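Local coordinates for envelope glycoprotein (Bourbon virus, PDB 5ZKX) that probably drives fusion of the viral and host membranes during entry, as a trimeric class III fusion glycoprotein related to baculovirus gp64, here in its postfusion form, at the interface of chains A and B. Sequence-based numbering; all coordinates share one arbitrary frame. Chains: chain A/B, Envelope glycoprotein.

The interface of chains A and B. Residues chain A 352-355; chain B 8-12.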
loop_
_atom_site.group_PDB
_atom_site.type_symbol
_atom_site.label_atom_id
_atom_site.label_comp_id
_atom_site.label_asym_id
_atom_site.label_seq_id
_atom_site.Cartn_x
_atom_site.Cartn_y
_atom_site.Cartn_z
ATOM N N PHE A 352 2.166 -61.302 11.970
ATOM C CA PHE A 352 3.337 -62.109 11.656
ATOM C C PHE A 352 4.372 -61.996 12.767
ATOM O O PHE A 352 4.386 -61.037 13.542
ATOM C CB PHE A 352 3.967 -61.710 10.306
ATOM C CG PHE A 352 4.424 -60.273 10.236
ATOM C CD1 PHE A 352 3.655 -59.322 9.590
ATOM C CD2 PHE A 352 5.634 -59.880 10.784
ATOM C CE1 PHE A 352 4.066 -58.002 9.515
ATOM C CE2 PHE A 352 6.051 -58.563 10.711
ATOM C CZ PHE A 352 5.266 -57.624 10.074
ATOM N N MET A 353 5.251 -62.993 12.819
ATOM C CA MET A 353 6.408 -63.002 13.700
ATOM C C MET A 353 7.679 -62.816 12.881
ATOM O O MET A 353 7.689 -62.971 11.658
ATOM C CB MET A 353 6.496 -64.305 14.500
ATOM C CG MET A 353 5.210 -64.714 15.178
ATOM S SD MET A 353 4.806 -63.697 16.604
ATOM C CE MET A 353 5.975 -64.281 17.819
ATOM N N VAL A 354 8.765 -62.499 13.580
ATOM C CA VAL A 354 10.013 -62.095 12.949
ATOM C C VAL A 354 11.154 -62.920 13.527
ATOM O O VAL A 354 11.264 -63.069 14.750
ATOM C CB VAL A 354 10.271 -60.590 13.147
ATOM C CG1 VAL A 354 11.758 -60.289 13.118
ATOM C CG2 VAL A 354 9.523 -59.789 12.090
ATOM N N SER A 355 12.003 -63.453 12.648
ATOM C CA SER A 355 13.181 -64.209 13.032
ATOM C C SER A 355 14.435 -63.545 12.476
ATOM O O SER A 355 14.406 -62.982 11.379
ATOM C CB SER A 355 13.100 -65.656 12.529
ATOM O OG SER A 355 12.074 -66.366 13.202
ATOM N N GLN B 8 13.444 -68.766 16.505
ATOM C CA GLN B 8 13.049 -67.772 17.494
ATOM C C GLN B 8 12.275 -66.642 16.834
ATOM O O GLN B 8 12.787 -65.972 15.929
ATOM C CB GLN B 8 14.289 -67.250 18.211
ATOM C CG GLN B 8 15.270 -68.352 18.587
ATOM C CD GLN B 8 14.717 -69.351 19.591
ATOM O OE1 GLN B 8 13.625 -69.175 20.124
ATOM N NE2 GLN B 8 15.505 -70.369 19.903
ATOM N N GLN B 9 11.061 -66.426 17.305
ATOM C CA GLN B 9 10.161 -65.463 16.711
ATOM C C GLN B 9 10.207 -64.156 17.493
ATOM O O GLN B 9 10.995 -63.978 18.425
ATOM C CB GLN B 9 8.748 -66.037 16.664
ATOM C CG GLN B 9 8.700 -67.533 16.431
ATOM C CD GLN B 9 9.098 -67.930 15.023
ATOM O OE1 GLN B 9 10.268 -67.865 14.639
ATOM N NE2 GLN B 9 8.113 -68.345 14.240
ATOM N N GLN B 10 9.358 -63.219 17.082
ATOM C CA GLN B 10 9.124 -62.012 17.859
ATOM C C GLN B 10 7.855 -61.358 17.341
ATOM O O GLN B 10 7.717 -61.139 16.133
ATOM C CB GLN B 10 10.299 -61.044 17.774
ATOM C CG GLN B 10 10.060 -59.781 18.563
ATOM C CD GLN B 10 9.580 -60.052 19.978
ATOM O OE1 GLN B 10 8.395 -59.911 20.284
ATOM N NE2 GLN B 10 10.505 -60.431 20.854
ATOM N N GLY B 11 6.936 -61.060 18.251
ATOM C CA GLY B 11 5.700 -60.418 17.888
ATOM C C GLY B 11 4.545 -60.851 18.767
ATOM O O GLY B 11 4.699 -61.048 19.976
ATOM N N PRO B 12 3.351 -61.004 18.174
ATOM C CA PRO B 12 3.090 -60.758 16.751
ATOM C C PRO B 12 3.086 -59.277 16.406
ATOM O O PRO B 12 2.835 -58.442 17.271
ATOM C CB PRO B 12 1.705 -61.366 16.539
ATOM C CG PRO B 12 1.051 -61.268 17.870
ATOM C CD PRO B 12 2.146 -61.463 18.884
#
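A:Met353 lays its thioether over the B:Gln9–B:Pro12 stretch, where strand 352-356 of one subunit runs antiparallel to an N-terminal loop of its neighbour in the trimer of this gp64-family fusion glycoprotein. Its CG stands anti to the carbonyl carbon (chi1 -49°), and further bends at chi2 and chi3 carry SD and CE across to the partner backbone. The sulfur SD rests 3.4 Å from CA of B:Pro12, which follows a cis peptide, and 3.6 Å from CA of B:Gly11. The terminal methyl CE turns the other way and meets CB of B:Gln9 at 3.5 Å; the two side chains cross at about a right angle. Backbone pairing is slight: A:Val354 N gives a weak hydrogen bond to B:Gln10 O (3.1 Å), while the N-H of B:Gln10 points away from A:Val354 O. Tip contacts take over at the serine: OG of A:Ser355 donates to O of the poorly ordered B:Gln8 (2.8 Å), approaching from above the carbonyl plane. The same hydroxyl OG of A:Ser355 is 2.8 Å from OE1 of B:Gln9; its one hydrogen cannot serve both oxygens fully, so it may be shared, or the amide may be flipped to present NE2 as donor. B:Gln10, CG anti to its backbone N (chi1 179°), folds its amide on the side of the loop away from the methionine, where OE1 accepts a strongly bent hydrogen bond from B:Gly11 N (2.8 Å) that may help hold the loop.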